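Local coordinates for protein regulator of nonsense transcripts 2 (Homo sapiens, PDB 4CEM) that takes part in nonsense-mediated mRNA decay as the factor UPF2, the fragment here being the first of its three MIF4G domains, at residues Ser50-Asn55 / Ser83-Glu88; Asn180-Ser185 / Lys241-Ser246. One frame throughout, in Å; residues are numbered along the deposited sequence.

Contact 1 (Ser50-Asn55 / Ser83-Glu88). Unlike the reference sequence in segment 50-55: I52 (reference Leu).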
ATOM      1  N   SER A  50       6.386 -32.049 -13.742  1.00 51.09           N
ATOM      2  CA  SER A  50       6.390 -30.967 -14.729  1.00 49.19           C
ATOM      3  C   SER A  50       5.160 -30.971 -15.626  1.00 47.97           C
ATOM      4  O   SER A  50       5.153 -30.286 -16.644  1.00 49.24           O
ATOM      5  CB  SER A  50       7.611 -31.103 -15.638  1.00 47.35           C
ATOM      6  OG  SER A  50       8.746 -31.491 -14.903  1.00 46.24           O
ATOM      7  N   SER A  51       4.127 -31.727 -15.274  1.00 46.59           N
ATOM      8  CA  SER A  51       3.020 -31.898 -16.198  1.00 47.39           C
ATOM      9  C   SER A  51       2.487 -30.520 -16.579  1.00 50.17           C
ATOM     10  O   SER A  51       2.439 -29.625 -15.739  1.00 51.44           O
ATOM     11  CB  SER A  51       1.914 -32.792 -15.611  1.00 45.63           C
ATOM     12  OG  SER A  51       0.857 -32.029 -15.071  1.00 43.87           O
ATOM     13  N   ILE A  52       2.130 -30.353 -17.851  1.00 53.51           N
ATOM     14  CA  ILE A  52       1.544 -29.112 -18.348  1.00 55.43           C
ATOM     15  C   ILE A  52       0.181 -28.903 -17.720  1.00 52.46           C
ATOM     16  O   ILE A  52      -0.147 -27.784 -17.334  1.00 53.78           O
ATOM     17  CB  ILE A  52       1.434 -29.085 -19.902  1.00 59.74           C
ATOM     18  CG1 ILE A  52       2.780 -28.685 -20.512  1.00 61.33           C
ATOM     19  CG2 ILE A  52       0.365 -28.103 -20.386  1.00 57.17           C
ATOM     20  CD1 ILE A  52       2.747 -28.498 -22.015  1.00 67.22           C
ATOM     21  N   LYS A  53      -0.597 -29.973 -17.603  1.00 50.89           N
ATOM     22  CA  LYS A  53      -1.939 -29.870 -17.023  1.00 54.58           C
ATOM     23  C   LYS A  53      -1.871 -29.206 -15.640  1.00 52.29           C
ATOM     24  O   LYS A  53      -2.509 -28.176 -15.402  1.00 48.50           O
ATOM     25  CB  LYS A  53      -2.627 -31.244 -16.903  1.00 59.58           C
ATOM     26  CG  LYS A  53      -2.268 -32.259 -17.985  1.00 66.44           C
ATOM     27  CD  LYS A  53      -3.286 -33.400 -18.068  1.00 71.34           C
ATOM     28  CE  LYS A  53      -2.785 -34.548 -18.950  1.00 72.83           C
ATOM     29  NZ  LYS A  53      -3.885 -35.380 -19.522  1.00 71.45           N
ATOM     30  N   LYS A  54      -1.061 -29.780 -14.751  1.00 50.43           N
ATOM     31  CA  LYS A  54      -1.043 -29.360 -13.350  1.00 51.34           C
ATOM     32  C   LYS A  54      -0.410 -27.990 -13.166  1.00 47.48           C
ATOM     33  O   LYS A  54      -0.970 -27.129 -12.488  1.00 44.99           O
ATOM     34  CB  LYS A  54      -0.355 -30.413 -12.477  1.00 53.65           C
ATOM     35  CG  LYS A  54      -1.053 -31.761 -12.567  1.00 57.14           C
ATOM     36  CD  LYS A  54      -1.236 -32.470 -11.238  1.00 61.76           C
ATOM     37  CE  LYS A  54      -2.403 -33.450 -11.323  1.00 64.41           C
ATOM     38  NZ  LYS A  54      -2.374 -34.480 -10.249  1.00 68.03           N
ATOM     39  N   ASN A  55       0.737 -27.778 -13.790  1.00 44.98           N
ATOM     40  CA  ASN A  55       1.385 -26.475 -13.720  1.00 44.68           C
ATOM     41  C   ASN A  55       0.533 -25.353 -14.286  1.00 44.66           C
ATOM     42  O   ASN A  55       0.556 -24.240 -13.767  1.00 47.04           O
ATOM     43  CB  ASN A  55       2.746 -26.505 -14.402  1.00 43.28           C
ATOM     44  CG  ASN A  55       3.810 -27.102 -13.514  1.00 42.93           C
ATOM     45  OD1 ASN A  55       4.540 -26.376 -12.841  1.00 42.87           O
ATOM     46  ND2 ASN A  55       3.886 -28.426 -13.478  1.00 42.79           N
ATOM     47  N   SER A  83       9.687 -24.739 -13.036  1.00 38.37           N
ATOM     48  CA  SER A  83      10.862 -24.208 -13.736  1.00 40.54           C
ATOM     49  C   SER A  83      10.555 -23.509 -15.052  1.00 43.24           C
ATOM     50  O   SER A  83      11.158 -22.481 -15.348  1.00 45.88           O
ATOM     51  CB  SER A  83      11.877 -25.312 -14.017  1.00 40.51           C
ATOM     52  OG  SER A  83      12.612 -25.636 -12.854  1.00 41.54           O
ATOM     53  N   LYS A  84       9.628 -24.067 -15.834  1.00 45.16           N
ATOM     54  CA  LYS A  84       9.294 -23.527 -17.147  1.00 44.85           C
ATOM     55  C   LYS A  84       8.161 -22.512 -17.135  1.00 45.76           C
ATOM     56  O   LYS A  84       7.888 -21.900 -18.168  1.00 48.77           O
ATOM     57  CB  LYS A  84       8.924 -24.663 -18.102  1.00 46.83           C
ATOM     58  CG  LYS A  84      10.072 -25.608 -18.435  1.00 48.52           C
ATOM     59  CD  LYS A  84       9.575 -26.754 -19.306  1.00 52.11           C
ATOM     60  CE  LYS A  84      10.450 -27.999 -19.197  1.00 54.67           C
ATOM     61  NZ  LYS A  84      11.772 -27.844 -19.873  1.00 56.05           N
ATOM     62  N   TYR A  85       7.495 -22.320 -15.995  1.00 44.96           N
ATOM     63  CA  TYR A  85       6.248 -21.536 -15.971  1.00 45.06           C
ATOM     64  C   TYR A  85       6.336 -20.239 -15.150  1.00 43.62           C
ATOM     65  O   TYR A  85       5.310 -19.652 -14.780  1.00 40.52           O
ATOM     66  CB  TYR A  85       5.093 -22.413 -15.484  1.00 47.11           C
ATOM     67  CG  TYR A  85       4.969 -23.722 -16.232  1.00 49.13           C
ATOM     68  CD1 TYR A  85       5.805 -24.797 -15.929  1.00 51.53           C
ATOM     69  CD2 TYR A  85       4.021 -23.889 -17.247  1.00 50.02           C
ATOM     70  CE1 TYR A  85       5.703 -25.998 -16.610  1.00 53.15           C
ATOM     71  CE2 TYR A  85       3.911 -25.091 -17.938  1.00 49.91           C
ATOM     72  CZ  TYR A  85       4.757 -26.140 -17.610  1.00 52.91           C
ATOM     73  OH  TYR A  85       4.675 -27.341 -18.270  1.00 56.86           O
ATOM     74  N   ILE A  86       7.558 -19.772 -14.912  1.00 43.19           N
ATOM     75  CA  ILE A  86       7.783 -18.564 -14.125  1.00 45.82           C
ATOM     76  C   ILE A  86       7.036 -17.379 -14.721  1.00 47.14           C
ATOM     77  O   ILE A  86       6.204 -16.764 -14.057  1.00 49.71           O
ATOM     78  CB  ILE A  86       9.291 -18.219 -14.004  1.00 46.83           C
ATOM     79  CG1 ILE A  86      10.045 -19.298 -13.214  1.00 46.88           C
ATOM     80  CG2 ILE A  86       9.488 -16.873 -13.322  1.00 47.04           C
ATOM     81  CD1 ILE A  86       9.579 -19.452 -11.782  1.00 46.17           C
ATOM     82  N   ALA A  87       7.321 -17.073 -15.981  1.00 49.61           N
ATOM     83  CA  ALA A  87       6.747 -15.898 -16.639  1.00 48.35           C
ATOM     84  C   ALA A  87       5.229 -15.878 -16.543  1.00 47.97           C
ATOM     85  O   ALA A  87       4.640 -14.825 -16.317  1.00 50.91           O
ATOM     86  CB  ALA A  87       7.190 -15.831 -18.091  1.00 46.59           C
ATOM     87  N   GLU A  88       4.608 -17.046 -16.688  1.00 48.44           N
ATOM     88  CA  GLU A  88       3.145 -17.173 -16.627  1.00 49.70           C
ATOM     89  C   GLU A  88       2.643 -16.968 -15.199  1.00 47.99           C
ATOM     90  O   GLU A  88       1.682 -16.232 -14.970  1.00 47.42           O
ATOM     91  CB  GLU A  88       2.686 -18.546 -17.147  1.00 52.65           C
ATOM     92  CG  GLU A  88       3.088 -18.866 -18.586  1.00 55.58           C
ATOM     93  CD  GLU A  88       4.457 -19.536 -18.702  1.00 60.40           C
ATOM     94  OE1 GLU A  88       5.469 -18.958 -18.238  1.00 60.67           O
ATOM     95  OE2 GLU A  88       4.525 -20.653 -19.261  1.00 67.21           O
TER

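Contact 2 (Asn180-Ser185 / Lys241-Ser246)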
ATOM      1  N   ASN A 180       2.467  14.052  -8.426  1.00 87.04           N
ATOM      2  CA  ASN A 180       2.238  14.879  -9.607  1.00 84.93           C
ATOM      3  C   ASN A 180       0.797  14.808 -10.103  1.00 83.46           C
ATOM      4  O   ASN A 180       0.242  15.815 -10.552  1.00 82.06           O
ATOM      5  CB  ASN A 180       3.217  14.492 -10.713  1.00 84.94           C
ATOM      6  CG  ASN A 180       4.653  14.816 -10.346  1.00 85.53           C
ATOM      7  OD1 ASN A 180       4.934  15.885  -9.805  1.00 84.55           O
ATOM      8  ND2 ASN A 180       5.569  13.895 -10.631  1.00 84.29           N
ATOM      9  N   ALA A 181       0.194  13.627 -10.010  1.00 79.25           N
ATOM     10  CA  ALA A 181      -1.213  13.459 -10.351  1.00 80.18           C
ATOM     11  C   ALA A 181      -2.123  14.275  -9.428  1.00 84.37           C
ATOM     12  O   ALA A 181      -3.119  14.836  -9.884  1.00 84.59           O
ATOM     13  CB  ALA A 181      -1.602  11.989 -10.301  1.00 78.58           C
ATOM     14  N   ASP A 182      -1.772  14.347  -8.141  1.00 85.99           N
ATOM     15  CA  ASP A 182      -2.653  14.931  -7.127  1.00 87.03           C
ATOM     16  C   ASP A 182      -2.131  16.243  -6.542  1.00 91.92           C
ATOM     17  O   ASP A 182      -1.577  16.272  -5.443  1.00 89.88           O
ATOM     18  CB  ASP A 182      -2.887  13.917  -6.007  1.00 84.92           C
ATOM     19  CG  ASP A 182      -3.830  12.806  -6.413  1.00 86.31           C
ATOM     20  OD1 ASP A 182      -3.993  12.557  -7.626  1.00 87.83           O
ATOM     21  OD2 ASP A 182      -4.426  12.182  -5.510  1.00 82.51           O
ATOM     22  N   ARG A 183      -2.320  17.327  -7.291  1.00 97.63           N
ATOM     23  CA  ARG A 183      -1.965  18.671  -6.829  1.00 99.59           C
ATOM     24  C   ARG A 183      -3.190  19.562  -6.634  1.00 99.18           C
ATOM     25  O   ARG A 183      -3.211  20.392  -5.729  1.00 95.49           O
ATOM     26  CB  ARG A 183      -0.991  19.322  -7.803  1.00101.07           C
ATOM     27  CG  ARG A 183       0.382  18.691  -7.763  1.00103.31           C
ATOM     28  CD  ARG A 183       1.348  19.424  -8.666  1.00108.15           C
ATOM     29  NE  ARG A 183       2.671  18.811  -8.634  1.00113.34           N
ATOM     30  CZ  ARG A 183       3.710  19.217  -9.359  1.00117.58           C
ATOM     31  NH1 ARG A 183       3.594  20.250 -10.190  1.00119.66           N
ATOM     32  NH2 ARG A 183       4.876  18.584  -9.253  1.00118.41           N
ATOM     33  N   GLU A 184      -4.192  19.399  -7.497  1.00101.97           N
ATOM     34  CA  GLU A 184      -5.490  20.056  -7.333  1.00105.61           C
ATOM     35  C   GLU A 184      -6.518  19.011  -6.894  1.00104.83           C
ATOM     36  O   GLU A 184      -7.062  19.085  -5.788  1.00103.37           O
ATOM     37  CB  GLU A 184      -5.932  20.738  -8.641  1.00110.37           C
ATOM     38  CG  GLU A 184      -5.543  22.211  -8.768  1.00113.04           C
ATOM     39  CD  GLU A 184      -4.044  22.443  -8.905  1.00114.68           C
ATOM     40  OE1 GLU A 184      -3.370  21.662  -9.613  1.00113.90           O
ATOM     41  OE2 GLU A 184      -3.539  23.420  -8.313  1.00114.01           O
ATOM     42  N   SER A 185      -6.773  18.040  -7.769  1.00101.94           N
ATOM     43  CA  SER A 185      -7.640  16.913  -7.446  1.00100.36           C
ATOM     44  C   SER A 185      -6.830  15.906  -6.653  1.00 98.83           C
ATOM     45  O   SER A 185      -5.854  15.352  -7.158  1.00 97.84           O
ATOM     46  CB  SER A 185      -8.172  16.239  -8.718  1.00101.74           C
ATOM     47  OG  SER A 185      -9.015  17.101  -9.461  1.00100.34           O
ATOM     48  N   LYS A 241       5.456  14.297   2.836  1.00 54.83           N
ATOM     49  CA  LYS A 241       5.223  15.630   3.419  1.00 58.77           C
ATOM     50  C   LYS A 241       4.802  16.625   2.357  1.00 58.33           C
ATOM     51  O   LYS A 241       3.889  17.424   2.557  1.00 58.17           O
ATOM     52  CB  LYS A 241       6.471  16.147   4.149  1.00 61.72           C
ATOM     53  CG  LYS A 241       6.398  15.976   5.663  1.00 66.50           C
ATOM     54  CD  LYS A 241       7.701  15.470   6.270  1.00 69.21           C
ATOM     55  CE  LYS A 241       7.533  15.151   7.751  1.00 70.99           C
ATOM     56  NZ  LYS A 241       8.720  14.437   8.296  1.00 75.15           N
ATOM     57  N   GLU A 242       5.487  16.557   1.225  1.00 60.76           N
ATOM     58  CA  GLU A 242       5.182  17.377   0.070  1.00 61.13           C
ATOM     59  C   GLU A 242       3.764  17.102  -0.432  1.00 59.73           C
ATOM     60  O   GLU A 242       3.035  18.031  -0.776  1.00 61.42           O
ATOM     61  CB  GLU A 242       6.203  17.078  -1.016  1.00 63.00           C
ATOM     62  CG  GLU A 242       6.234  18.052  -2.163  1.00 65.31           C
ATOM     63  CD  GLU A 242       7.130  17.541  -3.265  1.00 70.44           C
ATOM     64  OE1 GLU A 242       8.207  16.993  -2.939  1.00 72.34           O
ATOM     65  OE2 GLU A 242       6.752  17.667  -4.448  1.00 75.24           O
ATOM     66  N   TYR A 243       3.374  15.831  -0.467  1.00 57.78           N
ATOM     67  CA  TYR A 243       1.991  15.471  -0.777  1.00 57.56           C
ATOM     68  C   TYR A 243       1.068  16.048   0.278  1.00 58.67           C
ATOM     69  O   TYR A 243       0.048  16.654  -0.036  1.00 62.93           O
ATOM     70  CB  TYR A 243       1.805  13.958  -0.813  1.00 55.76           C
ATOM     71  CG  TYR A 243       0.414  13.527  -1.223  1.00 55.69           C
ATOM     72  CD1 TYR A 243       0.100  13.305  -2.562  1.00 57.67           C
ATOM     73  CD2 TYR A 243      -0.584  13.330  -0.277  1.00 55.90           C
ATOM     74  CE1 TYR A 243      -1.170  12.906  -2.945  1.00 57.95           C
ATOM     75  CE2 TYR A 243      -1.858  12.927  -0.647  1.00 57.01           C
ATOM     76  CZ  TYR A 243      -2.149  12.716  -1.983  1.00 57.70           C
ATOM     77  OH  TYR A 243      -3.415  12.320  -2.363  1.00 54.65           O
ATOM     78  N   PHE A 244       1.435  15.840   1.537  1.00 57.90           N
ATOM     79  CA  PHE A 244       0.638  16.318   2.648  1.00 57.04           C
ATOM     80  C   PHE A 244       0.459  17.830   2.590  1.00 57.50           C
ATOM     81  O   PHE A 244      -0.630  18.343   2.863  1.00 55.50           O
ATOM     82  CB  PHE A 244       1.277  15.932   3.979  1.00 55.09           C
ATOM     83  CG  PHE A 244       0.560  16.502   5.157  1.00 53.07           C
ATOM     84  CD1 PHE A 244      -0.667  15.988   5.541  1.00 51.50           C
ATOM     85  CD2 PHE A 244       1.086  17.581   5.855  1.00 52.79           C
ATOM     86  CE1 PHE A 244      -1.352  16.522   6.622  1.00 52.43           C
ATOM     87  CE2 PHE A 244       0.405  18.120   6.935  1.00 53.10           C
ATOM     88  CZ  PHE A 244      -0.819  17.590   7.320  1.00 52.10           C
ATOM     89  N   THR A 245       1.539  18.533   2.262  1.00 58.90           N
ATOM     90  CA  THR A 245       1.487  19.975   2.022  1.00 61.29           C
ATOM     91  C   THR A 245       0.442  20.323   0.948  1.00 63.89           C
ATOM     92  O   THR A 245      -0.478  21.119   1.176  1.00 64.27           O
ATOM     93  CB  THR A 245       2.862  20.486   1.573  1.00 60.08           C
ATOM     94  OG1 THR A 245       3.785  20.356   2.660  1.00 62.42           O
ATOM     95  CG2 THR A 245       2.783  21.941   1.123  1.00 58.12           C
ATOM     96  N   SER A 246       0.595  19.705  -0.217  1.00 62.13           N
ATOM     97  CA  SER A 246      -0.357  19.851  -1.303  1.00 60.75           C
ATOM     98  C   SER A 246      -1.791  19.592  -0.826  1.00 60.56           C
ATOM     99  O   SER A 246      -2.699  20.349  -1.149  1.00 62.02           O
ATOM    100  CB  SER A 246       0.018  18.906  -2.452  1.00 59.69           C
ATOM    101  OG  SER A 246      -1.125  18.506  -3.172  1.00 61.75           O
TER

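Contact 1 (Ser50-Asn55 / Ser83-Glu88)
The ring of Y85 lies flat against N55, joining the N-terminal ends of two helices, 52-61 and 86-95, in the all-helical MIF4G domain; Y85 itself is the N-cap of the second. The main interaction is a CH-pi contact: N55 CB stands 3.6 Å from the centroid of the Y85 ring, only 8° off the ring normal. With CG anti to its carbonyl carbon (chi1 -80°), N55 lays its amide over the same ring, the planes 18° apart and OD1 3.7 Å from Y85 CD1. Apolar contact is slighter, I52 CG1 meeting the ring edge 4.3 Å from Y85 CZ; the reference sequence has leucine here. Without the ring, as with an alanine at Y85, the CB and amide of N55 would probably lose the surface they pack on and a gap would open between the two helix starts. Two bonds hold the amide's rotation: N55 ND2 donates to S51 O and, just before the segment, to D49 O. At the helix start S51 OG caps K54 N, while S51 O takes N55 N and N55 ND2 from opposite faces of its carbonyl plane, the ND2 bond being 2.9 Å long.

Contact 2 (Asn180-Ser185 / Lys241-Ser246)
D182 meets Y243 and S246 where helix 164-181 gives way to a loop, so that the turn after one helix is laid against the side of the long helix 230-259 within the all-helical MIF4G domain. Along the first segment, N180 and A181 close the helix, and D182 is the first residue to leave helical geometry. With CG beside its backbone N and anti to the carbonyl carbon (chi1 -74°), D182 brings CB within 3.7 Å of Y243 CE1, an oblique approach to the ring. Its carboxylate, 33° from the ring plane, receives a weak hydrogen bond of 3.3 Å from Y243 OH to D182 OD2. A stronger partner for OD2 is the backbone N of H188, and OD1 has a weak bond with T187 OG1, so the buried carboxylate mainly ties the loop to itself and offers the tyrosine a secondary acceptor. The backbone of D182 also approaches the helix, its O lying 3.2 Å from S246 OG, a hydroxyl hydrogen-bonded to H186 NE2. At R183 the chain passes close to the same serine, with R183 CA 3.8 Å from S246 OG. The arginine side chain starts away from helix 230-259 and runs out extended; its NH2 remains 5.2 Å from E242 OE2, too far for a salt bridge though the opposite charges may attract weakly. Y243 thus sits between several helices: its ring packs edge-to-face with that of H186, and its side chain touches I178 and I179 of helix 164-181, V189 and V192 of helix 189-204, and L300 of helix 283-303.

How the contacts relate
Contact 1 is a surface contact, its centre about 30 Å from the centre of the chain, whereas contact 2 is partly buried, its centre about 17 Å from that point. They lie on opposite sides of the chain's centre, with about 28 Å between nearest atoms, and share no helix. A tyrosine takes part in both, used differently: in contact 1 the ring face carries the packing and the hydrogen bonds of N55 and S51 stay on the first segment's side, while in contact 2 the phenol hydroxyl gives a weak hydrogen bond to a buried carboxylate, neighbouring helices enclose the ring, and a serine shares the work. One pairs helix starts, the other a helix end with a flank.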